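Local coordinates for probable transcriptional regulator, LysR family protein (Rhodococcus sp., PDB 2QL3) that probably acts as a DNA-binding transcription factor of the LysR family, this chain being its C-terminal substrate-binding (effector) domain, at residues I7-Y12 / T18-M23; L55-V60 / A200-V205. All coordinates share one frame; numbering follows the deposited sequence.

Interaction 1. Residues I7-Y12 / T18-M23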
ATOM      1  N   ILE A   7      10.962  17.796 -13.404  1.00 28.87           N
ATOM      2  CA  ILE A   7      10.071  18.319 -12.339  1.00 26.24           C
ATOM      3  C   ILE A   7      10.024  17.273 -11.250  1.00 23.30           C
ATOM      4  O   ILE A   7       9.926  16.096 -11.551  1.00 22.93           O
ATOM      5  CB  ILE A   7       8.607  18.709 -12.821  1.00 26.21           C
ATOM      6  CG1 ILE A   7       7.762  19.173 -11.647  1.00 25.37           C
ATOM      7  CG2 ILE A   7       7.879  17.542 -13.580  1.00 27.63           C
ATOM      8  CD1 ILE A   7       6.270  19.385 -11.959  1.00 28.44           C
ATOM      9  N   ALA A   8      10.130  17.696 -10.009  1.00 22.27           N
ATOM     10  CA  ALA A   8       9.937  16.794  -8.843  1.00 24.07           C
ATOM     11  C   ALA A   8       8.522  16.923  -8.256  1.00 23.67           C
ATOM     12  O   ALA A   8       8.104  17.990  -7.810  1.00 22.86           O
ATOM     13  CB  ALA A   8      11.018  16.972  -7.763  1.00 24.76           C
ATOM     14  N   VAL A   9       7.799  15.820  -8.353  1.00 23.70           N
ATOM     15  CA  VAL A   9       6.410  15.700  -7.878  1.00 23.05           C
ATOM     16  C   VAL A   9       6.313  14.764  -6.666  1.00 23.13           C
ATOM     17  O   VAL A   9       6.702  13.572  -6.703  1.00 22.77           O
ATOM     18  CB  VAL A   9       5.463  15.170  -8.979  1.00 22.50           C
ATOM     19  CG1 VAL A   9       3.985  15.149  -8.452  1.00 21.45           C
ATOM     20  CG2 VAL A   9       5.578  15.993 -10.284  1.00 23.89           C
ATOM     21  N   GLY A  10       5.831  15.296  -5.565  1.00 22.91           N
ATOM     22  CA  GLY A  10       5.668  14.433  -4.400  1.00 23.45           C
ATOM     23  C   GLY A  10       4.209  14.138  -4.182  1.00 24.49           C
ATOM     24  O   GLY A  10       3.320  14.850  -4.739  1.00 24.95           O
ATOM     25  N   CYS A  11       3.930  13.114  -3.378  1.00 25.08           N
ATOM     26  CA  CYS A  11       2.558  12.868  -2.921  1.00 25.96           C
ATOM     27  C   CYS A  11       2.515  11.991  -1.680  1.00 26.18           C
ATOM     28  O   CYS A  11       3.532  11.368  -1.352  1.00 27.23           O
ATOM     29  CB  CYS A  11       1.708  12.281  -4.045  1.00 26.30           C
ATOM     30  SG  CYS A  11       1.978  10.576  -4.369  1.00 27.16           S
ATOM     31  N   TYR A  12       1.357  11.947  -1.001  1.00 26.36           N
ATOM     32  CA  TYR A  12       1.152  11.017   0.125  1.00 26.69           C
ATOM     33  C   TYR A  12       0.906   9.614  -0.460  1.00 27.91           C
ATOM     34  O   TYR A  12       0.291   9.491  -1.502  1.00 25.25           O
ATOM     35  CB  TYR A  12      -0.066  11.396   0.987  1.00 25.54           C
ATOM     36  CG  TYR A  12       0.021  12.731   1.687  1.00 24.43           C
ATOM     37  CD1 TYR A  12       1.268  13.311   2.002  1.00 26.50           C
ATOM     38  CD2 TYR A  12      -1.146  13.404   2.065  1.00 23.97           C
ATOM     39  CE1 TYR A  12       1.339  14.572   2.634  1.00 25.04           C
ATOM     40  CE2 TYR A  12      -1.095  14.636   2.681  1.00 24.90           C
ATOM     41  CZ  TYR A  12       0.146  15.197   2.983  1.00 23.23           C
ATOM     42  OH  TYR A  12       0.185  16.426   3.564  1.00 22.71           O
ATOM     43  N   THR A  18      -3.962   6.011  -6.879  1.00 28.42           N
ATOM     44  CA  THR A  18      -5.335   6.390  -7.177  1.00 28.96           C
ATOM     45  C   THR A  18      -5.350   7.594  -8.107  1.00 30.86           C
ATOM     46  O   THR A  18      -6.067   7.585  -9.125  1.00 32.97           O
ATOM     47  CB  THR A  18      -6.132   6.697  -5.906  1.00 27.35           C
ATOM     48  OG1 THR A  18      -5.402   7.643  -5.132  1.00 26.28           O
ATOM     49  CG2 THR A  18      -6.242   5.465  -5.045  1.00 28.40           C
ATOM     50  N   ILE A  19      -4.569   8.621  -7.764  1.00 30.12           N
ATOM     51  CA  ILE A  19      -4.577   9.862  -8.518  1.00 31.27           C
ATOM     52  C   ILE A  19      -3.367  10.074  -9.475  1.00 29.61           C
ATOM     53  O   ILE A  19      -3.514  10.511 -10.631  1.00 28.87           O
ATOM     54  CB  ILE A  19      -4.818  11.033  -7.509  1.00 31.77           C
ATOM     55  CG1 ILE A  19      -6.348  11.148  -7.353  1.00 36.48           C
ATOM     56  CG2 ILE A  19      -4.294  12.304  -8.024  1.00 34.36           C
ATOM     57  CD1 ILE A  19      -6.839  11.766  -6.057  1.00 40.35           C
ATOM     58  N   LEU A  20      -2.203   9.689  -8.990  1.00 26.38           N
ATOM     59  CA  LEU A  20      -0.949   9.925  -9.631  1.00 27.17           C
ATOM     60  C   LEU A  20      -0.700   9.185 -10.950  1.00 26.64           C
ATOM     61  O   LEU A  20      -0.146   9.778 -11.841  1.00 27.24           O
ATOM     62  CB  LEU A  20       0.187   9.678  -8.685  1.00 26.66           C
ATOM     63  CG  LEU A  20       0.705  10.877  -7.886  1.00 28.47           C
ATOM     64  CD1 LEU A  20       1.435  11.912  -8.766  1.00 26.56           C
ATOM     65  CD2 LEU A  20      -0.411  11.478  -7.082  1.00 25.71           C
ATOM     66  N   PRO A  21      -1.114   7.913 -11.068  1.00 25.97           N
ATOM     67  CA  PRO A  21      -0.760   7.189 -12.313  1.00 25.78           C
ATOM     68  C   PRO A  21      -1.221   7.874 -13.589  1.00 26.64           C
ATOM     69  O   PRO A  21      -0.381   8.102 -14.459  1.00 25.72           O
ATOM     70  CB  PRO A  21      -1.417   5.839 -12.133  1.00 26.74           C
ATOM     71  CG  PRO A  21      -1.436   5.644 -10.554  1.00 26.80           C
ATOM     72  CD  PRO A  21      -1.817   7.047 -10.100  1.00 25.85           C
ATOM     73  N   SER A  22      -2.513   8.245 -13.699  1.00 27.40           N
ATOM     74  CA  SER A  22      -2.985   8.881 -14.930  1.00 29.95           C
ATOM     75  C   SER A  22      -2.433  10.284 -15.138  1.00 29.42           C
ATOM     76  O   SER A  22      -2.235  10.698 -16.259  1.00 29.07           O
ATOM     77  CB  SER A  22      -4.528   8.883 -15.073  1.00 29.63           C
ATOM     78  OG  SER A  22      -5.120   9.470 -13.933  1.00 33.42           O
HETATM   79  N   MSE A  23      -2.241  11.026 -14.040  1.00 30.79           N
HETATM   80  CA  MSE A  23      -1.626  12.341 -14.085  1.00 33.00           C
HETATM   81  C   MSE A  23      -0.245  12.272 -14.699  1.00 29.74           C
HETATM   82  O   MSE A  23       0.047  13.002 -15.594  1.00 28.64           O
HETATM   83  CB  MSE A  23      -1.449  12.897 -12.655  1.00 30.69           C
HETATM   84  CG  MSE A  23      -2.353  13.990 -12.297  1.00 35.99           C
HETATM   85 SE   MSE A  23      -1.823  14.722 -10.514  0.85 45.34          SE
HETATM   86  CE  MSE A  23      -0.023  14.470 -10.658  1.00 35.76           C
TER
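Leu20 leans out of the first turn of its helix and sets its forked end against the side chains of Val9 and Cys11, the two residues of the strand that point at it. The prongs of the fork divide the work. CD1 lies near the isopropyl group of Val9, with Leu20 CD1 4.1 Å from Val9 CG1; the two side chains run alongside each other, pointing opposite ways, so that the methyls pass and do not meet end on. CD2 drops onto Cys11, where Leu20 CD2 is 3.7 Å from the sulfur SG and 3.8 Å from Cys11 CB. The sulfur is also 3.8 Å from Leu20 CG, close to the point where the leucine branches. Val9 offers CG1 because that methyl stands anti to the backbone N (chi1 -176°). The fork of Leu20 lies across both partners with chi1 at -92°, well away from a staggered value. Cut back to an alanine, Leu20 would lose the fork, which is likely to leave Val9 CG1 and Cys11 SG without their cover from this turn and to open a gap beneath it. Strand 5-11 and helix 20-30 open a beta-alpha-beta unit that returns through strand 34-40, whose Phe38 touches both Cys11 and Leu20 while Val36 lies on Val9. On its other flank Val9 meets Val57 of strand 57-61, and Phe201 of the C-terminal helix 196-205 packs on both Val9 and Met23, a selenomethionine one turn beyond Leu20.

Interaction 2. Residues L55-V60 / A200-V205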
ATOM      1  N   LEU A  55      11.206  19.082  -3.810  1.00 29.38           N
ATOM      2  CA  LEU A  55      10.016  18.869  -4.611  1.00 28.30           C
ATOM      3  C   LEU A  55       9.607  20.200  -5.209  1.00 28.04           C
ATOM      4  O   LEU A  55       9.797  21.226  -4.571  1.00 28.33           O
ATOM      5  CB  LEU A  55       8.857  18.323  -3.768  1.00 27.70           C
ATOM      6  CG  LEU A  55       9.027  16.983  -3.071  1.00 29.31           C
ATOM      7  CD1 LEU A  55       7.809  16.793  -2.156  1.00 28.26           C
ATOM      8  CD2 LEU A  55       9.147  15.878  -4.103  1.00 26.84           C
ATOM      9  N   ASP A  56       9.071  20.167  -6.428  1.00 26.42           N
ATOM     10  CA  ASP A  56       8.519  21.368  -7.072  1.00 27.61           C
ATOM     11  C   ASP A  56       7.067  21.543  -6.615  1.00 26.81           C
ATOM     12  O   ASP A  56       6.637  22.641  -6.270  1.00 26.51           O
ATOM     13  CB  ASP A  56       8.525  21.282  -8.610  1.00 26.59           C
ATOM     14  CG  ASP A  56       9.957  21.346  -9.246  1.00 33.79           C
ATOM     15  OD1 ASP A  56      10.398  22.473  -9.534  1.00 40.40           O
ATOM     16  OD2 ASP A  56      10.645  20.303  -9.456  1.00 29.89           O
ATOM     17  N   VAL A  57       6.326  20.431  -6.644  1.00 26.29           N
ATOM     18  CA  VAL A  57       4.898  20.399  -6.351  1.00 26.50           C
ATOM     19  C   VAL A  57       4.597  19.131  -5.550  1.00 26.55           C
ATOM     20  O   VAL A  57       5.416  18.211  -5.477  1.00 25.06           O
ATOM     21  CB  VAL A  57       3.997  20.454  -7.637  1.00 27.34           C
ATOM     22  CG1 VAL A  57       4.238  21.743  -8.437  1.00 28.42           C
ATOM     23  CG2 VAL A  57       4.227  19.253  -8.535  1.00 24.80           C
ATOM     24  N   ALA A  58       3.446  19.148  -4.889  1.00 26.92           N
ATOM     25  CA  ALA A  58       2.946  18.015  -4.100  1.00 27.95           C
ATOM     26  C   ALA A  58       1.458  17.815  -4.446  1.00 28.37           C
ATOM     27  O   ALA A  58       0.695  18.810  -4.656  1.00 28.25           O
ATOM     28  CB  ALA A  58       3.118  18.336  -2.602  1.00 27.09           C
ATOM     29  N   ILE A  59       1.050  16.556  -4.533  1.00 27.09           N
ATOM     30  CA  ILE A  59      -0.338  16.195  -4.630  1.00 27.20           C
ATOM     31  C   ILE A  59      -0.727  15.685  -3.255  1.00 26.87           C
ATOM     32  O   ILE A  59      -0.195  14.683  -2.781  1.00 28.22           O
ATOM     33  CB  ILE A  59      -0.587  15.082  -5.648  1.00 27.76           C
ATOM     34  CG1 ILE A  59      -0.005  15.469  -7.037  1.00 28.35           C
ATOM     35  CG2 ILE A  59      -2.073  14.724  -5.710  1.00 25.66           C
ATOM     36  CD1 ILE A  59      -0.538  16.735  -7.619  1.00 23.07           C
ATOM     37  N   VAL A  60      -1.639  16.399  -2.587  1.00 26.26           N
ATOM     38  CA  VAL A  60      -1.938  16.108  -1.180  1.00 25.27           C
ATOM     39  C   VAL A  60      -3.408  16.283  -0.841  1.00 26.47           C
ATOM     40  O   VAL A  60      -4.139  16.959  -1.557  1.00 26.63           O
ATOM     41  CB  VAL A  60      -1.105  17.004  -0.182  1.00 25.33           C
ATOM     42  CG1 VAL A  60       0.321  16.612  -0.204  1.00 23.66           C
ATOM     43  CG2 VAL A  60      -1.246  18.493  -0.494  1.00 21.27           C
ATOM     44  N   ALA A 200       3.761  24.425 -16.104  1.00 26.08           N
ATOM     45  CA  ALA A 200       3.060  23.612 -17.113  1.00 26.79           C
ATOM     46  C   ALA A 200       2.321  22.461 -16.461  1.00 25.64           C
ATOM     47  O   ALA A 200       1.179  22.151 -16.861  1.00 23.12           O
ATOM     48  CB  ALA A 200       3.999  23.105 -18.244  1.00 27.01           C
ATOM     49  N   PHE A 201       2.953  21.869 -15.426  1.00 25.05           N
ATOM     50  CA  PHE A 201       2.338  20.755 -14.682  1.00 25.32           C
ATOM     51  C   PHE A 201       1.027  21.161 -13.948  1.00 24.63           C
ATOM     52  O   PHE A 201      -0.015  20.500 -14.095  1.00 24.05           O
ATOM     53  CB  PHE A 201       3.323  20.106 -13.705  1.00 23.94           C
ATOM     54  CG  PHE A 201       2.772  18.933 -13.002  1.00 24.92           C
ATOM     55  CD1 PHE A 201       2.909  17.674 -13.550  1.00 25.44           C
ATOM     56  CD2 PHE A 201       2.140  19.054 -11.753  1.00 22.70           C
ATOM     57  CE1 PHE A 201       2.435  16.544 -12.910  1.00 23.41           C
ATOM     58  CE2 PHE A 201       1.643  17.909 -11.110  1.00 23.91           C
ATOM     59  CZ  PHE A 201       1.786  16.638 -11.728  1.00 20.26           C
ATOM     60  N   ILE A 202       1.109  22.253 -13.196  1.00 23.65           N
ATOM     61  CA  ILE A 202       0.008  22.782 -12.486  1.00 24.15           C
ATOM     62  C   ILE A 202      -1.154  23.132 -13.440  1.00 25.37           C
ATOM     63  O   ILE A 202      -2.293  22.773 -13.158  1.00 25.43           O
ATOM     64  CB  ILE A 202       0.427  24.027 -11.638  1.00 25.06           C
ATOM     65  CG1 ILE A 202       1.446  23.608 -10.558  1.00 24.33           C
ATOM     66  CG2 ILE A 202      -0.843  24.767 -11.085  1.00 21.89           C
ATOM     67  CD1 ILE A 202       2.358  24.756  -9.970  1.00 21.22           C
ATOM     68  N   ARG A 203      -0.868  23.788 -14.558  1.00 25.48           N
ATOM     69  CA  ARG A 203      -1.907  24.192 -15.515  1.00 27.35           C
ATOM     70  C   ARG A 203      -2.511  22.930 -16.158  1.00 27.20           C
ATOM     71  O   ARG A 203      -3.714  22.871 -16.400  1.00 26.33           O
ATOM     72  CB  ARG A 203      -1.380  25.195 -16.599  1.00 26.53           C
ATOM     73  CG  ARG A 203      -0.898  26.557 -16.077  1.00 28.87           C
ATOM     74  CD  ARG A 203      -0.424  27.433 -17.248  1.00 32.82           C
ATOM     75  NE  ARG A 203       0.169  28.744 -16.912  1.00 43.87           N
ATOM     76  CZ  ARG A 203       0.970  29.439 -17.742  1.00 47.31           C
ATOM     77  NH1 ARG A 203       1.296  28.935 -18.931  1.00 48.08           N
ATOM     78  NH2 ARG A 203       1.456  30.637 -17.407  1.00 47.50           N
ATOM     79  N   PHE A 204      -1.668  21.930 -16.418  1.00 26.81           N
ATOM     80  CA  PHE A 204      -2.083  20.729 -17.111  1.00 27.30           C
ATOM     81  C   PHE A 204      -3.009  19.875 -16.226  1.00 28.54           C
ATOM     82  O   PHE A 204      -4.051  19.392 -16.704  1.00 29.16           O
ATOM     83  CB  PHE A 204      -0.880  19.944 -17.657  1.00 27.85           C
ATOM     84  CG  PHE A 204      -1.273  18.638 -18.378  1.00 30.09           C
ATOM     85  CD1 PHE A 204      -1.589  18.645 -19.728  1.00 29.22           C
ATOM     86  CD2 PHE A 204      -1.337  17.449 -17.686  1.00 30.17           C
ATOM     87  CE1 PHE A 204      -1.971  17.442 -20.411  1.00 32.00           C
ATOM     88  CE2 PHE A 204      -1.717  16.252 -18.332  1.00 33.29           C
ATOM     89  CZ  PHE A 204      -2.043  16.259 -19.711  1.00 31.50           C
ATOM     90  N   VAL A 205      -2.698  19.745 -14.928  1.00 27.52           N
ATOM     91  CA  VAL A 205      -3.538  18.907 -14.059  1.00 28.37           C
ATOM     92  C   VAL A 205      -4.773  19.624 -13.517  1.00 28.91           C
ATOM     93  O   VAL A 205      -5.675  18.981 -12.969  1.00 29.68           O
ATOM     94  CB  VAL A 205      -2.740  18.241 -12.891  1.00 27.84           C
ATOM     95  CG1 VAL A 205      -1.505  17.465 -13.453  1.00 27.35           C
ATOM     96  CG2 VAL A 205      -2.342  19.296 -11.818  1.00 24.24           C
TER
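Val57 wedges its two methyls against neighbouring residues of the helix: CG2 reaches Phe201 CD2 at 3.8 Å, and CG1 reaches Ile202 CD1 at 3.9 Å. It meets the phenyl ring obliquely. Ile59, two residues along the strand, comes to the ring's edge near its plane, with Ile59 CD1 4.3 Å from Phe201 CE2. The ring extends toward the strand because Phe201 CG stands anti to the backbone N (chi1 -176°). One turn on, Val205 lays CG1 over one face of that ring, 3.8 Å above its plane and offset toward the rim, and Phe27 of helix 20-30 meets the ring edge-to-face. The strand and helix segments run in nearly the same direction, 30° apart, with axes 10.6 Å apart at closest. Beyond this shell, Ile7 and Val9 of the adjacent strand 5-11 touch Val57, while strand 182-189 supplies Val184 and Val186 to Ile59 and Trp188 to Ile202. Every residue touching across the contact is buried and apolar. Residues 200-205 thus meet residues 55-60 through apolar packing, with no hydrogen bond between the two segments, as suits the hydrophobic core of a lobe in a periplasmic-binding-protein-like fold.

In the fold
Starting from the N terminus, strand 5-11 passes through a short loop into helix 20-30, and interaction 1 closes that short loop almost at once. Only after the chain has built strand 34-40 and helix 43-51 does interaction 2 open on strand 57-61, so the two contacts follow in series, neither nested nor crossed. Interaction 2 closes a far longer excursion of 139 residues, which includes the separate parallel sheet of strands 106-109 and 131-135, and so brings the C-terminal helix back to the lobe where the chain began. Their strands are parallel neighbours, joined by Gly10 O to Ile59 N at 2.8 Å, and both helices cover one face of that sheet.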